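Local coordinates for proline iminopeptidase-related protein (Thermus thermophilus, PDB 2YYS) that is of unknown function but belongs to the S33 peptidases of the alpha/beta hydrolase fold and is therefore possibly a peptidase, at residues 6-11 / 86-91; 71-76 / 200-205; 121-126 / 222-227. All blocks are in the same frame, centred on the assembly; numbering follows the deposited sequence.

Overall arrangement
Interaction 3 lies in the core, its centre about 9 Å from the centre of the chain, while those of interactions 1 and 2 lie about 19 and 18 Å from it, the first at the surface and the second partly buried. Interactions 1 and 3 reach the same eight-stranded sheet on opposite sides of the chain's centre: 6-11 holds the end of an outermost strand, 121-126 and 222-227 two inner neighbours. Main-chain hydrogen bonds join the inner strands; in interaction 1 mainly aliphatic contacts join the strand end and the following loop to the helix; interaction 2, between loop and helix end, combines an amide clamp with ring and proline contacts. Centres are 21 to 27 Å apart.

Interaction 1 of 3, residues 6-11 / 86-91; sequences GYVPVG and LLLAEA
The end of strand 3-9 and the turn after it pass beside the last turns of helix 78-91, the backbones coming nearest at Val10 and Leu87, whose CA atoms are 5.9 Å apart. Val8 directs its CB at the helix, and with CG1 anti to the backbone N (chi1 177°) that methyl enters the notch between Leu88 and Ala91, one residue on each of two successive turns. Val8 CG1 lies 3.7 Å from Leu88 CD1, the two side chains crossing at about a right angle, and 3.8 Å from Ala91 CB. This is the helix-on-sheet layer of an alpha/beta hydrolase at its margin, where strand 3-9 is the outermost strand and pairs antiparallel with strand 14-20. Val10 spreads its two methyls over neighbouring helix residues: CG1 meets Leu87 CB at 4.0 Å obliquely, and CG2 rests against the backbone near Leu88 N at 3.9 Å. Leu87 CD1 in turn comes to 3.4 Å from the carbonyl oxygen Val10 O. Leu88 is buried, its CG anti to the backbone N; its side chain also touches Val17, Phe29, Val56 and Phe58, on strands 14-20, 27-31 and 54-58.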
ATOM      1  N   GLY A   6       3.988 -20.212  -2.129  1.00 19.68           N
ATOM      2  CA  GLY A   6       3.281 -20.913  -3.185  1.00 20.19           C
ATOM      3  C   GLY A   6       2.207 -20.065  -3.845  1.00 20.53           C
ATOM      4  O   GLY A   6       2.051 -18.878  -3.553  1.00 21.20           O
ATOM      5  N   TYR A   7       1.483 -20.672  -4.769  1.00 20.59           N
ATOM      6  CA  TYR A   7       0.315 -20.055  -5.355  1.00 20.95           C
ATOM      7  C   TYR A   7      -0.877 -20.582  -4.575  1.00 21.20           C
ATOM      8  O   TYR A   7      -1.041 -21.786  -4.429  1.00 21.37           O
ATOM      9  CB  TYR A   7       0.183 -20.440  -6.834  1.00 20.88           C
ATOM     10  CG  TYR A   7       0.891 -19.542  -7.821  1.00 21.31           C
ATOM     11  CD1 TYR A   7       1.740 -18.525  -7.419  1.00 22.15           C
ATOM     12  CD2 TYR A   7       0.702 -19.719  -9.184  1.00 23.80           C
ATOM     13  CE1 TYR A   7       2.365 -17.698  -8.350  1.00 22.89           C
ATOM     14  CE2 TYR A   7       1.325 -18.901 -10.116  1.00 23.20           C
ATOM     15  CZ  TYR A   7       2.151 -17.895  -9.697  1.00 22.24           C
ATOM     16  OH  TYR A   7       2.753 -17.085 -10.630  1.00 19.87           O
ATOM     17  N   VAL A   8      -1.698 -19.668  -4.079  1.00 21.82           N
ATOM     18  CA  VAL A   8      -2.913 -20.009  -3.355  1.00 22.27           C
ATOM     19  C   VAL A   8      -4.123 -19.618  -4.203  1.00 23.08           C
ATOM     20  O   VAL A   8      -4.320 -18.433  -4.468  1.00 22.18           O
ATOM     21  CB  VAL A   8      -2.971 -19.255  -2.020  1.00 21.96           C
ATOM     22  CG1 VAL A   8      -4.264 -19.546  -1.306  1.00 22.07           C
ATOM     23  CG2 VAL A   8      -1.772 -19.623  -1.147  1.00 21.76           C
ATOM     24  N   PRO A   9      -4.926 -20.603  -4.626  1.00 24.82           N
ATOM     25  CA  PRO A   9      -6.195 -20.318  -5.303  1.00 26.14           C
ATOM     26  C   PRO A   9      -7.174 -19.580  -4.400  1.00 27.56           C
ATOM     27  O   PRO A   9      -7.364 -19.952  -3.245  1.00 27.68           O
ATOM     28  CB  PRO A   9      -6.746 -21.713  -5.657  1.00 26.28           C
ATOM     29  CG  PRO A   9      -5.557 -22.630  -5.602  1.00 25.88           C
ATOM     30  CD  PRO A   9      -4.684 -22.057  -4.518  1.00 24.87           C
ATOM     31  N   VAL A  10      -7.782 -18.543  -4.954  1.00 29.02           N
ATOM     32  CA  VAL A  10      -8.716 -17.686  -4.244  1.00 31.17           C
ATOM     33  C   VAL A  10     -10.087 -17.628  -4.971  1.00 32.18           C
ATOM     34  O   VAL A  10     -10.984 -16.919  -4.540  1.00 33.24           O
ATOM     35  CB  VAL A  10      -8.027 -16.294  -4.015  1.00 31.41           C
ATOM     36  CG1 VAL A  10      -8.963 -15.126  -4.110  1.00 33.56           C
ATOM     37  CG2 VAL A  10      -7.304 -16.281  -2.671  1.00 31.16           C
ATOM     38  N   GLY A  11     -10.269 -18.437  -6.020  1.00 33.28           N
ATOM     39  CA  GLY A  11     -11.506 -18.463  -6.791  1.00 33.44           C
ATOM     40  C   GLY A  11     -11.324 -17.880  -8.180  1.00 33.80           C
ATOM     41  O   GLY A  11     -11.150 -18.606  -9.159  1.00 34.17           O
ATOM     42  N   LEU A  86      -9.742 -11.484   2.264  1.00 18.98           N
ATOM     43  CA  LEU A  86     -10.485 -12.358   3.172  1.00 19.74           C
ATOM     44  C   LEU A  86     -10.460 -13.802   2.708  1.00 19.71           C
ATOM     45  O   LEU A  86     -10.296 -14.694   3.524  1.00 19.40           O
ATOM     46  CB  LEU A  86     -11.935 -11.904   3.324  1.00 19.56           C
ATOM     47  CG  LEU A  86     -12.185 -10.940   4.475  1.00 22.46           C
ATOM     48  CD1 LEU A  86     -11.936 -11.612   5.822  1.00 24.07           C
ATOM     49  CD2 LEU A  86     -11.328  -9.652   4.325  1.00 24.06           C
ATOM     50  N   LEU A  87     -10.613 -14.033   1.406  1.00 20.11           N
ATOM     51  CA  LEU A  87     -10.557 -15.397   0.873  1.00 20.71           C
ATOM     52  C   LEU A  87      -9.176 -16.010   1.111  1.00 20.66           C
ATOM     53  O   LEU A  87      -9.053 -17.186   1.446  1.00 20.58           O
ATOM     54  CB  LEU A  87     -10.937 -15.416  -0.610  1.00 20.82           C
ATOM     55  CG  LEU A  87     -12.414 -15.096  -0.889  1.00 22.20           C
ATOM     56  CD1 LEU A  87     -12.668 -14.879  -2.365  1.00 23.52           C
ATOM     57  CD2 LEU A  87     -13.353 -16.212  -0.371  1.00 23.92           C
ATOM     58  N   LEU A  88      -8.132 -15.197   0.995  1.00 20.70           N
ATOM     59  CA  LEU A  88      -6.784 -15.678   1.247  1.00 20.36           C
ATOM     60  C   LEU A  88      -6.654 -16.072   2.721  1.00 20.83           C
ATOM     61  O   LEU A  88      -6.116 -17.128   3.045  1.00 20.00           O
ATOM     62  CB  LEU A  88      -5.740 -14.618   0.869  1.00 20.25           C
ATOM     63  CG  LEU A  88      -4.274 -14.974   1.165  1.00 18.92           C
ATOM     64  CD1 LEU A  88      -3.883 -16.286   0.499  1.00 18.36           C
ATOM     65  CD2 LEU A  88      -3.328 -13.853   0.733  1.00 18.16           C
ATOM     66  N   ALA A  89      -7.144 -15.210   3.613  1.00 21.55           N
ATOM     67  CA  ALA A  89      -7.087 -15.485   5.053  1.00 22.17           C
ATOM     68  C   ALA A  89      -7.781 -16.809   5.391  1.00 22.45           C
ATOM     69  O   ALA A  89      -7.275 -17.604   6.183  1.00 22.05           O
ATOM     70  CB  ALA A  89      -7.713 -14.342   5.847  1.00 22.19           C
ATOM     71  N   GLU A  90      -8.924 -17.049   4.759  1.00 23.32           N
ATOM     72  CA  GLU A  90      -9.693 -18.263   5.010  1.00 24.43           C
ATOM     73  C   GLU A  90      -8.980 -19.484   4.438  1.00 24.19           C
ATOM     74  O   GLU A  90      -8.979 -20.534   5.060  1.00 24.44           O
ATOM     75  CB  GLU A  90     -11.125 -18.121   4.483  1.00 24.98           C
ATOM     76  CG  GLU A  90     -11.958 -17.204   5.388  1.00 28.52           C
ATOM     77  CD  GLU A  90     -13.249 -16.683   4.762  1.00 33.19           C
ATOM     78  OE1 GLU A  90     -13.619 -17.151   3.652  1.00 35.81           O
ATOM     79  OE2 GLU A  90     -13.897 -15.803   5.398  1.00 35.20           O
ATOM     80  N   ALA A  91      -8.324 -19.324   3.290  1.00 24.02           N
ATOM     81  CA  ALA A  91      -7.557 -20.409   2.684  1.00 23.93           C
ATOM     82  C   ALA A  91      -6.397 -20.811   3.590  1.00 23.83           C
ATOM     83  O   ALA A  91      -6.062 -21.985   3.680  1.00 23.76           O
ATOM     84  CB  ALA A  91      -7.053 -20.004   1.303  1.00 23.83           C
TER

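Interaction 2 of 3, residues 71-76 / 200-205; sequences QDPRLF and FLRNGL
A Schellman motif ends helix 195-202, with Gly204 at positive phi (95°), and the helix end is set against the short 3-10 turn 73-75 in the loop that leads from strand 54-58 to helix 78-91 of this alpha/beta hydrolase. The polar part of the contact is one amide group. Asn203, its CG anti to the carbonyl carbon (chi1 -65°), extends ND2 between the carbonyls of Pro73, which opens the turn, and of Phe76, just beyond it, giving a hydrogen bond of 2.9 Å to Pro73 O and another of 3.1 Å to Phe76 O. Both acceptors lie close to the amide plane, but each carbonyl is approached from above its own plane. Two bonds from one nitrogen fix the rotation of the amide, and Pro73 O is shared, since Phe76 N also donates to it.

Within 71-76, Asp72 braces the turn: OD1 accepts a hydrogen bond from Arg74 N, forming an Asx turn, while Arg74 grips the carboxylate side-on. In that salt bridge Arg74 NE meets the syn lone pair of Asp72 OD1 at 3.0 Å with an almost straight bond (179°), and Arg74 NH2 reaches Asp72 OD2 less squarely.

Apolar contacts fill in around the amide. One face of the Phe200 ring lies against the carbonyl group and CB of Phe76, with Phe76 C 3.6 Å from Phe200 CZ and Phe76 CB making an off-centre CH-pi contact. Pro35 also touches Phe200, and Phe76 continues onto Pro196 and Ala199 of the helix. At the exposed margin Arg202 runs extended from CG to NE across Pro73, whose CG sits over one face of the guanidinium, offset toward its rim and 3.9 Å from Arg202 NH1.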
ATOM      1  N   GLN A  71      -8.126 -11.667 -20.015  1.00 37.34           N
ATOM      2  CA  GLN A  71      -8.278 -10.286 -20.475  1.00 38.36           C
ATOM      3  C   GLN A  71      -9.708  -9.802 -20.225  1.00 38.04           C
ATOM      4  O   GLN A  71     -10.574  -9.882 -21.107  1.00 38.48           O
ATOM      5  CB  GLN A  71      -7.890 -10.154 -21.961  1.00 38.87           C
ATOM      6  CG  GLN A  71      -6.366 -10.278 -22.227  1.00 41.18           C
ATOM      7  CD  GLN A  71      -5.539  -9.116 -21.650  1.00 43.93           C
ATOM      8  OE1 GLN A  71      -6.011  -7.972 -21.578  1.00 45.65           O
ATOM      9  NE2 GLN A  71      -4.298  -9.413 -21.250  1.00 45.09           N
ATOM     10  N   ASP A  72      -9.930  -9.276 -19.018  1.00 37.42           N
ATOM     11  CA  ASP A  72     -11.257  -8.889 -18.562  1.00 36.46           C
ATOM     12  C   ASP A  72     -11.126  -7.824 -17.466  1.00 36.02           C
ATOM     13  O   ASP A  72     -10.899  -8.144 -16.304  1.00 35.90           O
ATOM     14  CB  ASP A  72     -12.012 -10.134 -18.079  1.00 36.25           C
ATOM     15  CG  ASP A  72     -13.406  -9.832 -17.586  1.00 35.23           C
ATOM     16  OD1 ASP A  72     -13.861  -8.675 -17.696  1.00 35.19           O
ATOM     17  OD2 ASP A  72     -14.119 -10.701 -17.048  1.00 34.86           O
ATOM     18  N   PRO A  73     -11.271  -6.554 -17.838  1.00 35.85           N
ATOM     19  CA  PRO A  73     -11.110  -5.435 -16.891  1.00 35.30           C
ATOM     20  C   PRO A  73     -12.036  -5.434 -15.676  1.00 34.50           C
ATOM     21  O   PRO A  73     -11.751  -4.733 -14.708  1.00 35.22           O
ATOM     22  CB  PRO A  73     -11.415  -4.207 -17.755  1.00 35.75           C
ATOM     23  CG  PRO A  73     -12.192  -4.746 -18.925  1.00 35.83           C
ATOM     24  CD  PRO A  73     -11.582  -6.075 -19.201  1.00 35.85           C
ATOM     25  N   ARG A  74     -13.129  -6.185 -15.725  1.00 33.08           N
ATOM     26  CA  ARG A  74     -14.074  -6.270 -14.614  1.00 31.82           C
ATOM     27  C   ARG A  74     -13.531  -7.056 -13.426  1.00 29.71           C
ATOM     28  O   ARG A  74     -14.105  -7.026 -12.351  1.00 28.91           O
ATOM     29  CB  ARG A  74     -15.373  -6.934 -15.085  1.00 32.39           C
ATOM     30  CG  ARG A  74     -16.093  -6.170 -16.196  1.00 34.96           C
ATOM     31  CD  ARG A  74     -17.270  -6.930 -16.781  1.00 39.03           C
ATOM     32  NE  ARG A  74     -16.835  -8.220 -17.321  1.00 42.18           N
ATOM     33  CZ  ARG A  74     -17.642  -9.221 -17.666  1.00 44.29           C
ATOM     34  NH1 ARG A  74     -18.966  -9.107 -17.554  1.00 44.92           N
ATOM     35  NH2 ARG A  74     -17.117 -10.348 -18.136  1.00 44.40           N
ATOM     36  N   LEU A  75     -12.436  -7.775 -13.633  1.00 27.64           N
ATOM     37  CA  LEU A  75     -11.775  -8.493 -12.555  1.00 26.42           C
ATOM     38  C   LEU A  75     -11.018  -7.554 -11.625  1.00 25.09           C
ATOM     39  O   LEU A  75     -10.681  -7.940 -10.516  1.00 24.30           O
ATOM     40  CB  LEU A  75     -10.809  -9.535 -13.125  1.00 26.41           C
ATOM     41  CG  LEU A  75     -11.467 -10.629 -13.974  1.00 27.55           C
ATOM     42  CD1 LEU A  75     -10.401 -11.412 -14.743  1.00 27.80           C
ATOM     43  CD2 LEU A  75     -12.333 -11.551 -13.115  1.00 27.32           C
ATOM     44  N   PHE A  76     -10.779  -6.323 -12.075  1.00 23.81           N
ATOM     45  CA  PHE A  76      -9.896  -5.397 -11.384  1.00 22.96           C
ATOM     46  C   PHE A  76     -10.665  -4.261 -10.733  1.00 22.56           C
ATOM     47  O   PHE A  76     -10.857  -3.199 -11.325  1.00 22.38           O
ATOM     48  CB  PHE A  76      -8.852  -4.895 -12.369  1.00 22.85           C
ATOM     49  CG  PHE A  76      -7.914  -5.966 -12.805  1.00 22.56           C
ATOM     50  CD1 PHE A  76      -6.992  -6.491 -11.901  1.00 22.09           C
ATOM     51  CD2 PHE A  76      -7.980  -6.495 -14.086  1.00 22.53           C
ATOM     52  CE1 PHE A  76      -6.137  -7.500 -12.269  1.00 22.85           C
ATOM     53  CE2 PHE A  76      -7.109  -7.510 -14.478  1.00 23.51           C
ATOM     54  CZ  PHE A  76      -6.188  -8.020 -13.570  1.00 23.78           C
ATOM     55  N   PHE A 200      -7.531  -0.798 -13.981  1.00 23.25           N
ATOM     56  CA  PHE A 200      -7.945   0.165 -12.967  1.00 23.70           C
ATOM     57  C   PHE A 200      -8.069   1.557 -13.592  1.00 24.63           C
ATOM     58  O   PHE A 200      -9.025   2.274 -13.303  1.00 24.49           O
ATOM     59  CB  PHE A 200      -6.999   0.148 -11.758  1.00 23.43           C
ATOM     60  CG  PHE A 200      -7.408  -0.831 -10.685  1.00 21.58           C
ATOM     61  CD1 PHE A 200      -8.462  -0.535  -9.824  1.00 20.70           C
ATOM     62  CD2 PHE A 200      -6.750  -2.045 -10.540  1.00 20.98           C
ATOM     63  CE1 PHE A 200      -8.855  -1.434  -8.827  1.00 21.32           C
ATOM     64  CE2 PHE A 200      -7.132  -2.957  -9.547  1.00 21.62           C
ATOM     65  CZ  PHE A 200      -8.188  -2.648  -8.690  1.00 21.35           C
ATOM     66  N   LEU A 201      -7.133   1.902 -14.482  1.00 25.87           N
ATOM     67  CA  LEU A 201      -7.151   3.175 -15.215  1.00 27.34           C
ATOM     68  C   LEU A 201      -8.431   3.316 -16.036  1.00 28.03           C
ATOM     69  O   LEU A 201      -9.109   4.337 -15.976  1.00 28.00           O
ATOM     70  CB  LEU A 201      -5.925   3.291 -16.139  1.00 27.62           C
ATOM     71  CG  LEU A 201      -5.837   4.489 -17.105  1.00 30.26           C
ATOM     72  CD1 LEU A 201      -5.714   5.806 -16.360  1.00 30.87           C
ATOM     73  CD2 LEU A 201      -4.663   4.336 -18.089  1.00 32.80           C
ATOM     74  N   ARG A 202      -8.747   2.265 -16.788  1.00 28.82           N
ATOM     75  CA  ARG A 202      -9.942   2.210 -17.621  1.00 29.62           C
ATOM     76  C   ARG A 202     -11.218   2.274 -16.775  1.00 28.77           C
ATOM     77  O   ARG A 202     -12.173   2.921 -17.167  1.00 27.95           O
ATOM     78  CB  ARG A 202      -9.892   0.935 -18.470  1.00 30.58           C
ATOM     79  CG  ARG A 202     -11.144   0.543 -19.239  1.00 34.89           C
ATOM     80  CD  ARG A 202     -11.002  -0.863 -19.875  1.00 41.36           C
ATOM     81  NE  ARG A 202     -11.919  -1.136 -20.986  1.00 47.69           N
ATOM     82  CZ  ARG A 202     -13.240  -1.336 -20.868  1.00 52.42           C
ATOM     83  NH1 ARG A 202     -13.847  -1.279 -19.680  1.00 53.79           N
ATOM     84  NH2 ARG A 202     -13.965  -1.593 -21.957  1.00 53.84           N
ATOM     85  N   ASN A 203     -11.216   1.639 -15.604  1.00 28.02           N
ATOM     86  CA  ASN A 203     -12.384   1.632 -14.734  1.00 27.94           C
ATOM     87  C   ASN A 203     -12.569   2.920 -13.920  1.00 27.49           C
ATOM     88  O   ASN A 203     -13.490   2.995 -13.126  1.00 28.20           O
ATOM     89  CB  ASN A 203     -12.354   0.406 -13.806  1.00 28.09           C
ATOM     90  CG  ASN A 203     -12.482  -0.924 -14.572  1.00 28.64           C
ATOM     91  OD1 ASN A 203     -12.835  -0.949 -15.752  1.00 28.73           O
ATOM     92  ND2 ASN A 203     -12.166  -2.030 -13.901  1.00 27.91           N
ATOM     93  N   GLY A 204     -11.704   3.922 -14.111  1.00 27.10           N
ATOM     94  CA  GLY A 204     -11.866   5.233 -13.490  1.00 26.81           C
ATOM     95  C   GLY A 204     -11.126   5.477 -12.172  1.00 26.66           C
ATOM     96  O   GLY A 204     -11.581   6.274 -11.339  1.00 26.26           O
ATOM     97  N   LEU A 205      -9.979   4.824 -11.984  1.00 26.20           N
ATOM     98  CA  LEU A 205      -9.229   4.931 -10.730  1.00 25.98           C
ATOM     99  C   LEU A 205      -8.809   6.365 -10.418  1.00 25.28           C
ATOM    100  O   LEU A 205      -8.841   6.779  -9.273  1.00 24.84           O
ATOM    101  CB  LEU A 205      -7.969   4.060 -10.757  1.00 26.49           C
ATOM    102  CG  LEU A 205      -7.101   4.100  -9.478  1.00 27.57           C
ATOM    103  CD1 LEU A 205      -7.826   3.465  -8.312  1.00 28.75           C
ATOM    104  CD2 LEU A 205      -5.781   3.403  -9.691  1.00 29.72           C
TER

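Interaction 3 of 3, residues 121-126 / 222-227; sequences GAILLA and YVLVGE
Strands 121-125 and 222-226 run parallel as neighbours in the central sheet of the alpha/beta hydrolase fold, their axes 4.8 Å apart and 17° from exact alignment. Four main-chain hydrogen bonds form the ladder. Tyr222 N donates to Ala122 O, and Leu124 N to Tyr222 O at 2.8 Å. Leu224 N then donates to Leu124 O at 3.0 Å, and Ala126 N to Leu224 O. Tyr222, Leu124 and Leu224 thus each use both N and O in the ladder. The first bond is the longest and most bent (148° at the hydrogen); the other three are nearly straight. CA-H...O contacts reinforce them, the shortest from Leu125 CA to Leu224 O at 3.3 Å.

Side chains pair across the strands. Ile123, Leu125, Tyr222 and Leu224 share one face. There Leu125 and Leu224 run alongside each other in the same direction, with Leu125 CD2 3.8 Å from Leu224 CB, while Ile123 CG2 more loosely meets Leu224 CD1. The Tyr222 ring turns off from the partner strand and receives Leu224 CD1 at its edge. On the other face Leu124 CD1 approaches Val223 CG2 at 4.4 Å.

All nine touching residues are buried. Helix 262-274 covers the Ile123 and Tyr222 face through Leu273, Glu271 and Ala272. Strand 97-102 flanks 121-125, with backbone hydrogen bonds between Leu99 and both Gly121 and Ile123, and between Ala101 and both Ile123 and Leu125; strand 247-250 follows beyond 222-226, Ile247 touching Val223 and Val225.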
ATOM      1  N   GLY A 121      -6.930  -4.261  13.002  1.00 19.45           N
ATOM      2  CA  GLY A 121      -6.240  -2.984  12.976  1.00 19.61           C
ATOM      3  C   GLY A 121      -5.388  -2.818  11.727  1.00 19.67           C
ATOM      4  O   GLY A 121      -5.319  -3.715  10.888  1.00 19.66           O
ATOM      5  N   ALA A 122      -4.729  -1.672  11.591  1.00 19.38           N
ATOM      6  CA  ALA A 122      -3.884  -1.442  10.427  1.00 18.85           C
ATOM      7  C   ALA A 122      -2.835  -0.377  10.649  1.00 18.28           C
ATOM      8  O   ALA A 122      -3.011   0.536  11.454  1.00 19.15           O
ATOM      9  CB  ALA A 122      -4.732  -1.097   9.193  1.00 18.79           C
ATOM     10  N   ILE A 123      -1.729  -0.532   9.938  1.00 16.73           N
ATOM     11  CA  ILE A 123      -0.733   0.501   9.791  1.00 16.27           C
ATOM     12  C   ILE A 123      -0.730   0.862   8.311  1.00 15.89           C
ATOM     13  O   ILE A 123      -0.494   0.002   7.448  1.00 15.56           O
ATOM     14  CB  ILE A 123       0.655   0.009  10.268  1.00 16.03           C
ATOM     15  CG1 ILE A 123       0.580  -0.368  11.750  1.00 16.48           C
ATOM     16  CG2 ILE A 123       1.698   1.091  10.054  1.00 15.29           C
ATOM     17  CD1 ILE A 123       1.833  -1.046  12.327  1.00 16.50           C
ATOM     18  N   LEU A 124      -1.049   2.122   8.033  1.00 15.59           N
ATOM     19  CA  LEU A 124      -1.049   2.676   6.690  1.00 15.83           C
ATOM     20  C   LEU A 124       0.248   3.447   6.445  1.00 16.11           C
ATOM     21  O   LEU A 124       0.497   4.496   7.049  1.00 16.37           O
ATOM     22  CB  LEU A 124      -2.249   3.603   6.509  1.00 15.97           C
ATOM     23  CG  LEU A 124      -3.608   3.102   7.017  1.00 16.54           C
ATOM     24  CD1 LEU A 124      -4.713   4.154   6.773  1.00 16.44           C
ATOM     25  CD2 LEU A 124      -3.981   1.798   6.357  1.00 14.86           C
ATOM     26  N   LEU A 125       1.079   2.907   5.563  1.00 16.26           N
ATOM     27  CA  LEU A 125       2.308   3.562   5.159  1.00 15.83           C
ATOM     28  C   LEU A 125       2.054   4.338   3.888  1.00 15.43           C
ATOM     29  O   LEU A 125       1.627   3.767   2.883  1.00 14.95           O
ATOM     30  CB  LEU A 125       3.406   2.531   4.919  1.00 15.89           C
ATOM     31  CG  LEU A 125       3.609   1.483   6.013  1.00 16.15           C
ATOM     32  CD1 LEU A 125       4.617   0.444   5.552  1.00 17.77           C
ATOM     33  CD2 LEU A 125       4.062   2.113   7.303  1.00 17.05           C
ATOM     34  N   ALA A 126       2.347   5.632   3.910  1.00 15.56           N
ATOM     35  CA  ALA A 126       2.242   6.448   2.710  1.00 15.86           C
ATOM     36  C   ALA A 126       0.909   6.226   1.992  1.00 16.10           C
ATOM     37  O   ALA A 126       0.870   5.905   0.808  1.00 15.74           O
ATOM     38  CB  ALA A 126       3.388   6.122   1.788  1.00 16.26           C
ATOM     39  N   TYR A 222      -2.784   3.454  12.496  1.00 22.16           N
ATOM     40  CA  TYR A 222      -1.644   4.366  12.532  1.00 22.62           C
ATOM     41  C   TYR A 222      -1.289   4.769  11.109  1.00 21.30           C
ATOM     42  O   TYR A 222      -1.364   3.954  10.192  1.00 21.22           O
ATOM     43  CB  TYR A 222      -0.425   3.672  13.154  1.00 23.57           C
ATOM     44  CG  TYR A 222       0.084   4.268  14.446  1.00 28.81           C
ATOM     45  CD1 TYR A 222      -0.647   4.121  15.621  1.00 34.39           C
ATOM     46  CD2 TYR A 222       1.308   4.960  14.500  1.00 34.05           C
ATOM     47  CE1 TYR A 222      -0.188   4.650  16.828  1.00 37.65           C
ATOM     48  CE2 TYR A 222       1.785   5.505  15.709  1.00 36.38           C
ATOM     49  CZ  TYR A 222       1.025   5.344  16.875  1.00 38.80           C
ATOM     50  OH  TYR A 222       1.455   5.858  18.093  1.00 41.92           O
ATOM     51  N   VAL A 223      -0.880   6.016  10.941  1.00 19.54           N
ATOM     52  CA  VAL A 223      -0.415   6.520   9.669  1.00 18.43           C
ATOM     53  C   VAL A 223       1.052   6.914   9.820  1.00 18.30           C
ATOM     54  O   VAL A 223       1.408   7.677  10.713  1.00 16.64           O
ATOM     55  CB  VAL A 223      -1.234   7.735   9.196  1.00 18.13           C
ATOM     56  CG1 VAL A 223      -0.662   8.290   7.910  1.00 17.86           C
ATOM     57  CG2 VAL A 223      -2.712   7.357   9.011  1.00 17.96           C
ATOM     58  N   LEU A 224       1.883   6.359   8.947  1.00 18.28           N
ATOM     59  CA  LEU A 224       3.303   6.691   8.846  1.00 19.31           C
ATOM     60  C   LEU A 224       3.556   7.160   7.436  1.00 18.45           C
ATOM     61  O   LEU A 224       3.180   6.482   6.482  1.00 18.07           O
ATOM     62  CB  LEU A 224       4.180   5.461   9.080  1.00 19.92           C
ATOM     63  CG  LEU A 224       4.624   5.085  10.484  1.00 23.65           C
ATOM     64  CD1 LEU A 224       3.450   4.815  11.370  1.00 26.41           C
ATOM     65  CD2 LEU A 224       5.529   3.853  10.417  1.00 25.56           C
ATOM     66  N   VAL A 225       4.213   8.300   7.294  1.00 18.15           N
ATOM     67  CA  VAL A 225       4.424   8.884   5.980  1.00 18.04           C
ATOM     68  C   VAL A 225       5.692   9.733   5.951  1.00 18.05           C
ATOM     69  O   VAL A 225       6.114  10.280   6.961  1.00 17.85           O
ATOM     70  CB  VAL A 225       3.180   9.715   5.572  1.00 17.97           C
ATOM     71  CG1 VAL A 225       3.012  10.930   6.480  1.00 18.99           C
ATOM     72  CG2 VAL A 225       3.236  10.129   4.107  1.00 17.82           C
ATOM     73  N   GLY A 226       6.295   9.850   4.778  1.00 18.33           N
ATOM     74  CA  GLY A 226       7.491  10.663   4.623  1.00 18.61           C
ATOM     75  C   GLY A 226       7.088  12.093   4.355  1.00 18.51           C
ATOM     76  O   GLY A 226       6.202  12.348   3.554  1.00 17.93           O
ATOM     77  N   GLU A 227       7.736  13.031   5.022  1.00 18.82           N
ATOM     78  CA  GLU A 227       7.489  14.456   4.787  1.00 19.80           C
ATOM     79  C   GLU A 227       7.669  14.879   3.336  1.00 18.81           C
ATOM     80  O   GLU A 227       6.998  15.805   2.857  1.00 18.41           O
ATOM     81  CB  GLU A 227       8.460  15.248   5.641  1.00 20.63           C
ATOM     82  CG  GLU A 227       8.316  16.750   5.586  1.00 24.87           C
ATOM     83  CD  GLU A 227       9.467  17.389   6.337  1.00 31.26           C
ATOM     84  OE1 GLU A 227      10.635  17.312   5.824  1.00 34.32           O
ATOM     85  OE2 GLU A 227       9.187  17.886   7.461  1.00 33.60           O
TER